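Local coordinates for protein putative invasin (Yersinia pseudotuberculosis IP 31758, PDB 5N40) that probably acts as a bacterial surface adhesin, its rod of two immunoglobulin-like domains carrying a C-type lectin-like domain at the tip, at residues I102-D107 with A129-T134; V106-L111 with A202-G207; I319-Y324 with Y332-I337; P282-L287 with S313-V318. The protein carries 1 engineered substitution. One frame throughout, in Å; residues are numbered along the deposited sequence.

Interaction 1: residues I102-D107 with A129-T134; sequences IPAPVD and AKYKST
Asp107 and Val106 pair with Lys130 and Tyr131 as edge strand 106-112 of an antiparallel sheet begins beside the end of strand 123-131, in the bacterial immunoglobulin-like domain just past the linker from the preceding one. Asp107 and Lys130 form a hydrogen-bonded pair, exchanging N-H and C=O both ways, with Asp107 N 2.8 Å from Lys130 O. Beyond it Lys132 N donates to Pro105 O, coming from above the carbonyl plane, 42° out of it; proline, without an N-H of its own, serves here as acceptor.

The type II turn from Tyr131 to Thr134 is closed by Thr134 N and OG1, both bonded to Tyr131 O, and the carboxylate of Asp107 ties it to the neighbouring strand. Asp107 CG is anti to the carbonyl carbon (chi1 -60°), and the carboxylate turns its OD2 to Ser133 N at 2.8 Å. The bond is nearly straight, 174°, and comes from the syn side of OD2 but out of the carboxylate plane. A water bridges the same OD2 to Thr134 O, donating to both. Lys132, CG anti to the backbone N and the chain bent at chi3, crosses Asp107 at about a right angle: its CG lies 3.6 Å from Asp107 OD1 and its CE 3.6 Å from Val106 O. A long lysine suits this exposed border: its methylenes pack on Pro105 CB while the ammonium reaches a salt bridge with Asp208, whose carboxylate also accepts from Val106 N.

The Tyr131 ring also touches Thr76 of the preceding domain. Ala104, small enough to sit at the edge of that ring, places CB 3.7 Å from Tyr131 CE1.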
loop_
_atom_site.group_PDB
_atom_site.type_symbol
_atom_site.label_atom_id
_atom_site.label_comp_id
_atom_site.label_asym_id
_atom_site.label_seq_id
_atom_site.Cartn_x
_atom_site.Cartn_y
_atom_site.Cartn_z
ATOM N N ILE A 102 1.481 11.248 -24.901
ATOM C CA ILE A 102 2.375 10.761 -23.859
ATOM C C ILE A 102 1.828 11.171 -22.498
ATOM O O ILE A 102 0.910 11.998 -22.415
ATOM C CB ILE A 102 3.813 11.270 -24.068
ATOM C CG1 ILE A 102 3.922 12.782 -23.832
ATOM C CG2 ILE A 102 4.299 10.898 -25.472
ATOM C CD1 ILE A 102 5.347 13.309 -23.904
ATOM N N PRO A 103 2.360 10.607 -21.415
ATOM C CA PRO A 103 1.853 10.936 -20.078
ATOM C C PRO A 103 1.997 12.410 -19.738
ATOM O O PRO A 103 2.950 13.084 -20.140
ATOM C CB PRO A 103 2.724 10.079 -19.154
ATOM C CG PRO A 103 3.127 8.927 -19.979
ATOM C CD PRO A 103 3.306 9.484 -21.379
ATOM N N ALA A 104 1.049 12.895 -18.946
ATOM C CA ALA A 104 1.081 14.271 -18.491
ATOM C C ALA A 104 1.982 14.380 -17.268
ATOM O O ALA A 104 1.801 13.620 -16.302
ATOM C CB ALA A 104 -0.325 14.753 -18.145
ATOM N N PRO A 105 2.962 15.277 -17.269
ATOM C CA PRO A 105 3.715 15.519 -16.035
ATOM C C PRO A 105 2.768 15.939 -14.922
ATOM O O PRO A 105 1.922 16.821 -15.106
ATOM C CB PRO A 105 4.682 16.640 -16.418
ATOM C CG PRO A 105 4.881 16.461 -17.904
ATOM C CD PRO A 105 3.546 15.999 -18.424
ATOM N N VAL A 106 2.910 15.296 -13.760
ATOM C CA VAL A 106 2.049 15.575 -12.617
ATOM C C VAL A 106 2.869 15.655 -11.334
ATOM O O VAL A 106 3.989 15.148 -11.242
ATOM C CB VAL A 106 0.941 14.518 -12.444
ATOM C CG1 VAL A 106 -0.071 14.615 -13.569
ATOM C CG2 VAL A 106 1.541 13.113 -12.361
ATOM N N ASP A 107 2.284 16.319 -10.339
ATOM C CA ASP A 107 2.734 16.247 -8.955
ATOM C C ASP A 107 1.747 15.377 -8.190
ATOM O O ASP A 107 0.528 15.554 -8.320
ATOM C CB ASP A 107 2.803 17.624 -8.287
ATOM C CG ASP A 107 3.746 18.583 -8.983
ATOM O OD1 ASP A 107 4.877 18.180 -9.335
ATOM O OD2 ASP A 107 3.342 19.753 -9.152
ATOM N N ALA A 129 -3.423 13.576 -8.021
ATOM C CA ALA A 129 -2.553 13.997 -9.114
ATOM C C ALA A 129 -3.027 15.345 -9.639
ATOM O O ALA A 129 -4.223 15.536 -9.899
ATOM C CB ALA A 129 -2.541 12.963 -10.243
ATOM N N LYS A 130 -2.091 16.274 -9.776
ATOM C CA LYS A 130 -2.339 17.559 -10.403
ATOM C C LYS A 130 -1.288 17.784 -11.475
ATOM O O LYS A 130 -0.137 17.355 -11.337
ATOM C CB LYS A 130 -2.305 18.694 -9.382
ATOM C CG LYS A 130 -3.371 18.543 -8.298
ATOM C CD LYS A 130 -3.191 19.529 -7.177
ATOM C CE LYS A 130 -4.277 19.360 -6.123
ATOM N NZ LYS A 130 -4.043 20.284 -4.988
ATOM N N TYR A 131 -1.682 18.474 -12.538
ATOM C CA TYR A 131 -0.719 18.782 -13.585
ATOM C C TYR A 131 0.424 19.589 -12.991
ATOM O O TYR A 131 0.217 20.501 -12.183
ATOM C CB TYR A 131 -1.383 19.541 -14.731
ATOM C CG TYR A 131 -2.432 18.727 -15.441
ATOM C CD1 TYR A 131 -2.111 17.510 -16.029
ATOM C CD2 TYR A 131 -3.742 19.154 -15.509
ATOM C CE1 TYR A 131 -3.068 16.743 -16.663
ATOM C CE2 TYR A 131 -4.705 18.400 -16.153
ATOM C CZ TYR A 131 -4.359 17.196 -16.732
ATOM O OH TYR A 131 -5.313 16.445 -17.364
ATOM N N LYS A 132 1.639 19.236 -13.393
ATOM C CA LYS A 132 2.830 19.654 -12.671
ATOM C C LYS A 132 2.876 21.169 -12.491
ATOM O O LYS A 132 2.733 21.935 -13.452
ATOM C CB LYS A 132 4.076 19.165 -13.413
ATOM C CG LYS A 132 5.367 19.471 -12.693
ATOM C CD LYS A 132 6.524 18.665 -13.244
ATOM C CE LYS A 132 6.455 17.188 -12.842
ATOM N NZ LYS A 132 7.596 16.407 -13.428
ATOM N N SER A 133 3.098 21.581 -11.239
ATOM C CA SER A 133 3.245 22.969 -10.812
ATOM C C SER A 133 1.940 23.748 -10.874
ATOM O O SER A 133 1.959 24.978 -10.807
ATOM C CB SER A 133 4.326 23.701 -11.617
ATOM O OG SER A 133 3.841 24.141 -12.881
ATOM N N THR A 134 0.799 23.066 -10.986
ATOM C CA THR A 134 -0.502 23.723 -10.992
ATOM C C THR A 134 -1.393 23.098 -9.931
ATOM O O THR A 134 -1.044 22.097 -9.298
ATOM C CB THR A 134 -1.211 23.619 -12.353
ATOM O OG1 THR A 134 -1.832 22.332 -12.475
ATOM C CG2 THR A 134 -0.238 23.854 -13.517
HETATM O O HOH W 1 1.062 20.865 -8.110
#

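Interaction 2: residues V106-L111 with A202-G207; sequences VDLTVL and AAAESG. Engineered in segment 202-207: Ala203 (natural residue Lys).
The immunoglobulin-like domain is a sandwich of two sheets, and here Val106, Leu108 and Val110 of edge strand 106-112 in one sheet face Ala202 and Ala204 of strand 197-204 in the other. The short strand axes come within 8.5 Å and run nearly antiparallel, at 157°. No hydrogen bond joins the segments, so the contact rests on apolar packing between the layers. Leu108 and Val110 point into the interface and Val106 joins them through CG2, which explains the branched aliphatic residues at 106, 108 and 110.

Leu108 reaches over the other strand's backbone. Its CG is anti to the carbonyl carbon (chi1 -59°), and from there CD1 comes down over the backbone between the two alanines, 3.6 Å from Ala202 O and 4.0 Å from Ala204 N. The alanine methyls lie to either side of this branch, Ala202 CB at 4.3 Å and Ala204 CB at 4.4 Å from Leu108 CD1; residues this small let the leucine approach the main chain. Met143 of strand 142-151 packs against both Leu108 and Ala204. Val110 CG2 meets the methyl of Ala202 at 4.3 Å. Between the two inward alanines, Ala203, an engineered residue replacing the natural lysine, points away.

At the other end the chain leaves the strand in a type I turn from Ala204 to Gly207, where glycine suits the positive phi that ends the turn. Ser206 OG hydrogen-bonds to Asp208. Val106 CG2 lies between the backbone N and the carbonyl carbon of its own residue, and touches Ala204 CB and Ser206 OG, both at 3.8 Å.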
loop_
_atom_site.group_PDB
_atom_site.type_symbol
_atom_site.label_atom_id
_atom_site.label_comp_id
_atom_site.label_asym_id
_atom_site.label_seq_id
_atom_site.Cartn_x
_atom_site.Cartn_y
_atom_site.Cartn_z
ATOM N N VAL A 106 2.910 15.296 -13.760
ATOM C CA VAL A 106 2.049 15.575 -12.617
ATOM C C VAL A 106 2.869 15.655 -11.334
ATOM O O VAL A 106 3.989 15.148 -11.242
ATOM C CB VAL A 106 0.941 14.518 -12.444
ATOM C CG1 VAL A 106 -0.071 14.615 -13.569
ATOM C CG2 VAL A 106 1.541 13.113 -12.361
ATOM N N ASP A 107 2.284 16.319 -10.339
ATOM C CA ASP A 107 2.734 16.247 -8.955
ATOM C C ASP A 107 1.747 15.377 -8.190
ATOM O O ASP A 107 0.528 15.554 -8.320
ATOM C CB ASP A 107 2.803 17.624 -8.287
ATOM C CG ASP A 107 3.746 18.583 -8.983
ATOM O OD1 ASP A 107 4.877 18.180 -9.335
ATOM O OD2 ASP A 107 3.342 19.753 -9.152
ATOM N N LEU A 108 2.269 14.449 -7.408
ATOM C CA LEU A 108 1.441 13.549 -6.621
ATOM C C LEU A 108 1.462 13.944 -5.152
ATOM O O LEU A 108 2.520 14.235 -4.586
ATOM C CB LEU A 108 1.916 12.105 -6.751
ATOM C CG LEU A 108 1.942 11.490 -8.149
ATOM C CD1 LEU A 108 2.276 10.006 -8.059
ATOM C CD2 LEU A 108 0.639 11.687 -8.862
ATOM N N THR A 109 0.283 13.938 -4.543
ATOM C CA THR A 109 0.136 13.989 -3.097
ATOM C C THR A 109 -0.442 12.660 -2.634
ATOM O O THR A 109 -1.341 12.116 -3.279
ATOM C CB THR A 109 -0.785 15.137 -2.676
ATOM O OG1 THR A 109 -0.294 16.371 -3.214
ATOM C CG2 THR A 109 -0.846 15.245 -1.162
ATOM N N VAL A 110 0.067 12.143 -1.514
ATOM C CA VAL A 110 -0.383 10.863 -0.975
ATOM C C VAL A 110 -0.824 11.076 0.463
ATOM O O VAL A 110 -0.032 11.527 1.298
ATOM C CB VAL A 110 0.712 9.787 -1.051
ATOM C CG1 VAL A 110 0.164 8.436 -0.611
ATOM C CG2 VAL A 110 1.255 9.694 -2.464
ATOM N N LEU A 111 -2.082 10.739 0.741
ATOM C CA LEU A 111 -2.709 10.897 2.045
ATOM C C LEU A 111 -3.167 9.537 2.552
ATOM O O LEU A 111 -3.709 8.730 1.789
ATOM C CB LEU A 111 -3.914 11.837 1.960
ATOM C CG LEU A 111 -3.648 13.244 1.419
ATOM C CD1 LEU A 111 -4.925 14.055 1.344
ATOM C CD2 LEU A 111 -2.611 13.966 2.260
ATOM N N ALA A 202 3.889 5.563 -4.796
ATOM C CA ALA A 202 2.947 5.730 -5.890
ATOM C C ALA A 202 3.682 6.326 -7.082
ATOM O O ALA A 202 4.371 7.337 -6.940
ATOM C CB ALA A 202 1.796 6.639 -5.463
ATOM N N ALA A 203 3.552 5.689 -8.245
ATOM C CA ALA A 203 4.168 6.159 -9.478
ATOM C C ALA A 203 3.108 6.361 -10.554
ATOM O O ALA A 203 2.370 5.429 -10.893
ATOM C CB ALA A 203 5.225 5.174 -9.976
ATOM N N ALA A 204 3.056 7.568 -11.110
ATOM C CA ALA A 204 2.214 7.827 -12.264
ATOM C C ALA A 204 2.928 7.354 -13.529
ATOM O O ALA A 204 4.141 7.141 -13.537
ATOM C CB ALA A 204 1.880 9.317 -12.362
ATOM N N GLU A 205 2.155 7.175 -14.604
ATOM C CA GLU A 205 2.746 6.704 -15.852
ATOM C C GLU A 205 3.798 7.667 -16.385
ATOM O O GLU A 205 4.652 7.263 -17.181
ATOM C CB GLU A 205 1.649 6.461 -16.902
ATOM C CG GLU A 205 0.652 7.582 -17.070
ATOM C CD GLU A 205 -0.433 7.258 -18.084
ATOM O OE1 GLU A 205 -0.141 6.525 -19.061
ATOM O OE2 GLU A 205 -1.579 7.729 -17.889
ATOM N N SER A 206 3.789 8.921 -15.940
ATOM C CA SER A 206 4.804 9.884 -16.352
ATOM C C SER A 206 6.151 9.640 -15.689
ATOM O O SER A 206 7.146 10.235 -16.116
ATOM C CB SER A 206 4.350 11.291 -16.004
ATOM O OG SER A 206 4.137 11.370 -14.606
ATOM N N GLY A 207 6.199 8.814 -14.650
ATOM C CA GLY A 207 7.390 8.638 -13.850
ATOM C C GLY A 207 7.450 9.532 -12.634
ATOM O O GLY A 207 8.387 9.412 -11.833
#

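Interaction 3: residues I319-Y324 with Y332-I337; sequences IGQHFY and YAYNSI
The ring of Tyr324 lies with one face against the backbone at Ala333, whose O sits 3.5 Å above its plane, over the centre; Tyr334 N is over the same ring. Tyr332 turns its edge to the face of Phe323 in a T-shaped stack, centroids 5.6 Å apart and planes at 77°, with Phe323 CD1 in the plane of the tyrosine ring. The Tyr334 ring meets Phe323 obliquely, CD1 to Phe323 CE1 at 4.0 Å.

These rings dress a beta hairpin of the lectin-like adhesion domain, strands 321-325 and 332-333. Tyr324 and Ala333 are its antiparallel hydrogen-bonded pair, Tyr324 N to Ala333 O at 2.8 Å. Tyr324 CG lies between its backbone N and carbonyl carbon (chi1 47°), which starts the ring back over the partner strand; the small Ala333 lets it settle there, CB 4.0 Å from Tyr324 CE1. Past the paired residues a water bridges the two segments, 2.7 Å from Gln321 OE1, to which it probably donates, and accepting from Asn335 N. Gln321 NE2 bonds to Asn339 OD1, and its OE1 also accepts from Asp341 N.

Only two backbone bonds join these segments, so aromatic packing and the bridging water probably contribute much of the rest; tyrosines combine broad apolar faces with polar hydroxyls, suiting a partly exposed surface.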
loop_
_atom_site.group_PDB
_atom_site.type_symbol
_atom_site.label_atom_id
_atom_site.label_comp_id
_atom_site.label_asym_id
_atom_site.label_seq_id
_atom_site.Cartn_x
_atom_site.Cartn_y
_atom_site.Cartn_z
ATOM N N ILE A 319 7.079 -26.965 50.108
ATOM C CA ILE A 319 7.975 -26.056 50.809
ATOM C C ILE A 319 9.067 -25.612 49.844
ATOM O O ILE A 319 9.811 -26.435 49.296
ATOM C CB ILE A 319 8.538 -26.717 52.075
ATOM C CG1 ILE A 319 9.322 -25.699 52.910
ATOM C CG2 ILE A 319 9.409 -27.929 51.730
ATOM C CD1 ILE A 319 8.457 -24.606 53.524
ATOM N N GLY A 320 9.139 -24.307 49.597
ATOM C CA GLY A 320 10.162 -23.745 48.738
ATOM C C GLY A 320 9.876 -23.776 47.251
ATOM O O GLY A 320 10.780 -23.472 46.462
ATOM N N GLN A 321 8.659 -24.130 46.836
ATOM C CA GLN A 321 8.303 -24.131 45.421
ATOM C C GLN A 321 6.884 -23.614 45.242
ATOM O O GLN A 321 5.961 -24.070 45.923
ATOM C CB GLN A 321 8.421 -25.534 44.811
ATOM C CG GLN A 321 9.801 -26.157 44.939
ATOM C CD GLN A 321 10.892 -25.313 44.307
ATOM O OE1 GLN A 321 10.655 -24.581 43.344
ATOM N NE2 GLN A 321 12.097 -25.406 44.855
ATOM N N HIS A 322 6.712 -22.676 44.313
ATOM C CA HIS A 322 5.402 -22.146 43.969
ATOM C C HIS A 322 5.002 -22.605 42.574
ATOM O O HIS A 322 5.840 -22.733 41.676
ATOM C CB HIS A 322 5.384 -20.616 44.028
ATOM C CG HIS A 322 5.584 -20.057 45.401
ATOM N ND1 HIS A 322 6.802 -20.084 46.046
ATOM C CD2 HIS A 322 4.724 -19.445 46.250
ATOM C CE1 HIS A 322 6.683 -19.516 47.233
ATOM N NE2 HIS A 322 5.432 -19.118 47.380
ATOM N N PHE A 323 3.704 -22.842 42.401
ATOM C CA PHE A 323 3.185 -23.232 41.101
ATOM C C PHE A 323 3.498 -22.169 40.059
ATOM O O PHE A 323 3.469 -20.972 40.345
ATOM C CB PHE A 323 1.672 -23.430 41.159
ATOM C CG PHE A 323 1.237 -24.621 41.965
ATOM C CD1 PHE A 323 1.374 -25.903 41.459
ATOM C CD2 PHE A 323 0.667 -24.454 43.213
ATOM C CE1 PHE A 323 0.965 -27.002 42.195
ATOM C CE2 PHE A 323 0.257 -25.550 43.952
ATOM C CZ PHE A 323 0.406 -26.822 43.439
ATOM N N TYR A 324 3.779 -22.623 38.844
ATOM C CA TYR A 324 3.798 -21.777 37.666
ATOM C C TYR A 324 2.736 -22.296 36.704
ATOM O O TYR A 324 2.279 -23.437 36.815
ATOM C CB TYR A 324 5.192 -21.758 37.021
ATOM C CG TYR A 324 5.847 -23.117 36.839
ATOM C CD1 TYR A 324 5.476 -23.955 35.795
ATOM C CD2 TYR A 324 6.860 -23.546 37.693
ATOM C CE1 TYR A 324 6.083 -25.186 35.615
ATOM C CE2 TYR A 324 7.471 -24.774 37.518
ATOM C CZ TYR A 324 7.079 -25.588 36.475
ATOM O OH TYR A 324 7.676 -26.816 36.288
ATOM N N TYR A 332 -0.583 -26.284 35.102
ATOM C CA TYR A 332 0.227 -25.681 36.152
ATOM C C TYR A 332 1.020 -26.767 36.857
ATOM O O TYR A 332 0.612 -27.932 36.883
ATOM C CB TYR A 332 -0.626 -24.908 37.167
ATOM C CG TYR A 332 -1.716 -25.726 37.819
ATOM C CD1 TYR A 332 -2.921 -25.960 37.167
ATOM C CD2 TYR A 332 -1.547 -26.255 39.093
ATOM C CE1 TYR A 332 -3.925 -26.705 37.764
ATOM C CE2 TYR A 332 -2.545 -26.999 39.696
ATOM C CZ TYR A 332 -3.730 -27.221 39.028
ATOM O OH TYR A 332 -4.724 -27.961 39.629
ATOM N N ALA A 333 2.156 -26.381 37.432
ATOM C CA ALA A 333 3.076 -27.362 37.994
ATOM C C ALA A 333 4.118 -26.643 38.841
ATOM O O ALA A 333 4.096 -25.418 38.991
ATOM C CB ALA A 333 3.733 -28.190 36.889
ATOM N N TYR A 334 5.017 -27.435 39.425
ATOM C CA TYR A 334 6.191 -26.936 40.125
ATOM C C TYR A 334 7.347 -27.877 39.812
ATOM O O TYR A 334 7.166 -28.923 39.180
ATOM C CB TYR A 334 5.952 -26.830 41.635
ATOM C CG TYR A 334 5.785 -28.168 42.315
ATOM C CD1 TYR A 334 4.547 -28.798 42.363
ATOM C CD2 TYR A 334 6.869 -28.804 42.909
ATOM C CE1 TYR A 334 4.393 -30.027 42.986
ATOM C CE2 TYR A 334 6.725 -30.030 43.533
ATOM C CZ TYR A 334 5.486 -30.637 43.568
ATOM O OH TYR A 334 5.345 -31.856 44.190
ATOM N N ASN A 335 8.548 -27.500 40.247
ATOM C CA ASN A 335 9.750 -28.275 39.934
ATOM C C ASN A 335 10.689 -28.240 41.135
ATOM O O ASN A 335 11.436 -27.275 41.321
ATOM C CB ASN A 335 10.436 -27.739 38.684
ATOM C CG ASN A 335 11.632 -28.573 38.280
ATOM O OD1 ASN A 335 12.718 -28.045 38.046
ATOM N ND2 ASN A 335 11.444 -29.889 38.212
ATOM N N SER A 336 10.655 -29.305 41.938
ATOM C CA SER A 336 11.570 -29.421 43.068
ATOM C C SER A 336 12.971 -29.803 42.606
ATOM O O SER A 336 13.964 -29.278 43.121
ATOM C CB SER A 336 11.045 -30.456 44.065
ATOM O OG SER A 336 9.716 -30.157 44.456
ATOM N N ILE A 337 13.061 -30.704 41.626
ATOM C CA ILE A 337 14.359 -31.206 41.177
ATOM C C ILE A 337 15.233 -30.058 40.683
ATOM O O ILE A 337 16.408 -29.944 41.052
ATOM C CB ILE A 337 14.166 -32.280 40.089
ATOM C CG1 ILE A 337 13.294 -33.426 40.614
ATOM C CG2 ILE A 337 15.515 -32.823 39.622
ATOM C CD1 ILE A 337 12.780 -34.352 39.534
HETATM O O HOH W 2 9.215 -24.738 41.093
#

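Interaction 4: residues P282-L287 with S313-V318; sequences PSSSQL and SSTSAV
Thr315 OG1, set anti to its carbonyl carbon by chi1 -54°, reaches the backbone N of Ser284, while Ser283, with chi1 68° placing OG between its backbone N and carbonyl carbon, turns that hydroxyl back to the helix it precedes. Ser284 N donates to Thr315 OG1 at 2.9 Å and 173°, almost straight. Ser283 is the N-cap of helix 284-293 in the lectin-like domain, and with Gln286 it forms a capping box: Gln286 N donates to Ser283 OG at 3.1 Å, and Ser283 N to Gln286 OE1 at 2.9 Å.

Before the helix, Ser314 N donates to Pro282 O at 2.9 Å, from above the carbonyl plane. The corner leading into strand 315-318 is an ST turn in which Ser313 OG accepts from Thr315 N, and Phe323 O is a further partner of that hydroxyl. Small Ser313 also lets its CB lie 4.0 Å from Leu287 CD1. A water hydrogen-bonded to Ser284 OG and Thr315 OG1 accepts from Ser285 N.

The first N-H groups of a helix lack acceptors within it; here Thr315, the water and Ser283 supply them for Ser284, Ser285 and Gln286. Thr315 thus ties the helix start to the strand, while Ser283 caps the helix from within; these oxygens would probably feel the helix dipole.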
loop_
_atom_site.group_PDB
_atom_site.type_symbol
_atom_site.label_atom_id
_atom_site.label_comp_id
_atom_site.label_asym_id
_atom_site.label_seq_id
_atom_site.Cartn_x
_atom_site.Cartn_y
_atom_site.Cartn_z
ATOM N N PRO A 282 -0.049 -12.926 40.817
ATOM C CA PRO A 282 -1.379 -13.528 40.956
ATOM C C PRO A 282 -1.296 -14.980 41.408
ATOM O O PRO A 282 -0.277 -15.660 41.263
ATOM C CB PRO A 282 -1.980 -13.409 39.550
ATOM C CG PRO A 282 -0.797 -13.312 38.641
ATOM C CD PRO A 282 0.244 -12.562 39.418
ATOM N N SER A 283 -2.394 -15.450 41.990
ATOM C CA SER A 283 -2.478 -16.851 42.356
ATOM C C SER A 283 -2.560 -17.713 41.099
ATOM O O SER A 283 -2.879 -17.237 40.007
ATOM C CB SER A 283 -3.697 -17.106 43.246
ATOM O OG SER A 283 -4.901 -16.928 42.514
ATOM N N SER A 284 -2.276 -19.006 41.263
ATOM C CA SER A 284 -2.349 -19.904 40.118
ATOM C C SER A 284 -3.782 -20.031 39.606
ATOM O O SER A 284 -4.008 -20.092 38.393
ATOM C CB SER A 284 -1.761 -21.270 40.476
ATOM O OG SER A 284 -2.378 -21.830 41.618
ATOM N N SER A 285 -4.774 -20.056 40.504
ATOM C CA SER A 285 -6.153 -20.132 40.022
ATOM C C SER A 285 -6.556 -18.861 39.278
ATOM O O SER A 285 -7.331 -18.929 38.317
ATOM C CB SER A 285 -7.114 -20.398 41.181
ATOM O OG SER A 285 -7.175 -19.295 42.059
ATOM N N GLN A 286 -6.050 -17.704 39.703
ATOM C CA GLN A 286 -6.310 -16.469 38.966
ATOM C C GLN A 286 -5.753 -16.549 37.551
ATOM O O GLN A 286 -6.440 -16.210 36.583
ATOM C CB GLN A 286 -5.721 -15.277 39.716
ATOM C CG GLN A 286 -6.598 -14.813 40.876
ATOM C CD GLN A 286 -5.876 -13.916 41.851
ATOM O OE1 GLN A 286 -4.671 -13.703 41.745
ATOM N NE2 GLN A 286 -6.615 -13.379 42.812
ATOM N N LEU A 287 -4.510 -17.016 37.409
ATOM C CA LEU A 287 -3.920 -17.160 36.083
ATOM C C LEU A 287 -4.697 -18.158 35.237
ATOM O O LEU A 287 -4.872 -17.956 34.033
ATOM C CB LEU A 287 -2.453 -17.582 36.203
ATOM C CG LEU A 287 -1.493 -16.481 36.644
ATOM C CD1 LEU A 287 -0.164 -17.091 37.056
ATOM C CD2 LEU A 287 -1.294 -15.450 35.531
ATOM N N SER A 313 3.263 -17.847 39.717
ATOM C CA SER A 313 2.132 -17.581 40.591
ATOM C C SER A 313 2.621 -17.446 42.025
ATOM O O SER A 313 3.766 -17.768 42.354
ATOM C CB SER A 313 1.072 -18.689 40.502
ATOM O OG SER A 313 1.287 -19.687 41.492
ATOM N N SER A 314 1.725 -16.974 42.884
ATOM C CA SER A 314 2.014 -16.810 44.300
ATOM C C SER A 314 1.428 -17.932 45.148
ATOM O O SER A 314 1.388 -17.807 46.375
ATOM C CB SER A 314 1.484 -15.464 44.786
ATOM O OG SER A 314 0.100 -15.347 44.507
ATOM N N THR A 315 0.980 -19.019 44.524
ATOM C CA THR A 315 0.414 -20.158 45.238
ATOM C C THR A 315 1.522 -21.156 45.559
ATOM O O THR A 315 2.166 -21.688 44.648
ATOM C CB THR A 315 -0.675 -20.827 44.401
ATOM O OG1 THR A 315 -1.650 -19.852 44.008
ATOM C CG2 THR A 315 -1.362 -21.946 45.188
ATOM N N SER A 316 1.721 -21.427 46.849
ATOM C CA SER A 316 2.714 -22.406 47.276
ATOM C C SER A 316 2.260 -23.820 46.935
ATOM O O SER A 316 1.122 -24.204 47.220
ATOM C CB SER A 316 2.958 -22.290 48.777
ATOM O OG SER A 316 3.399 -20.991 49.123
ATOM N N ALA A 317 3.161 -24.596 46.327
ATOM C CA ALA A 317 2.908 -25.999 46.017
ATOM C C ALA A 317 3.466 -26.904 47.110
ATOM O O ALA A 317 2.720 -27.638 47.766
ATOM C CB ALA A 317 3.521 -26.359 44.660
ATOM N N VAL A 318 4.781 -26.859 47.307
ATOM C CA VAL A 318 5.460 -27.536 48.395
ATOM C C VAL A 318 6.429 -26.543 49.025
ATOM O O VAL A 318 6.588 -25.420 48.549
ATOM C CB VAL A 318 6.193 -28.809 47.927
ATOM C CG1 VAL A 318 5.200 -29.811 47.363
ATOM C CG2 VAL A 318 7.256 -28.467 46.885
HETATM O O HOH W 3 -4.356 -20.719 43.339
#

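How the interactions relate
From the N terminus, the first immunoglobulin-like domain ends at strand 90-102, and interaction 1 then closes a loop of 21 residues where the second begins. Interaction 2 starts from the same strand, sharing Val106 and Asp107, but reaches 90 residues further on, so the later segment of interaction 1 falls within its span; one pairs strands within a sheet, the other joins the two sheets. In the lectin-like domain, interaction 4 closes a 25-residue loop before interaction 3 closes the following hairpin, in series. These two touch, because strands 315-318 and 321-325 are neighbours in one sheet. Interactions 1 and 3 lie about 71 Å apart between centres, on opposite sides of the chain's centre.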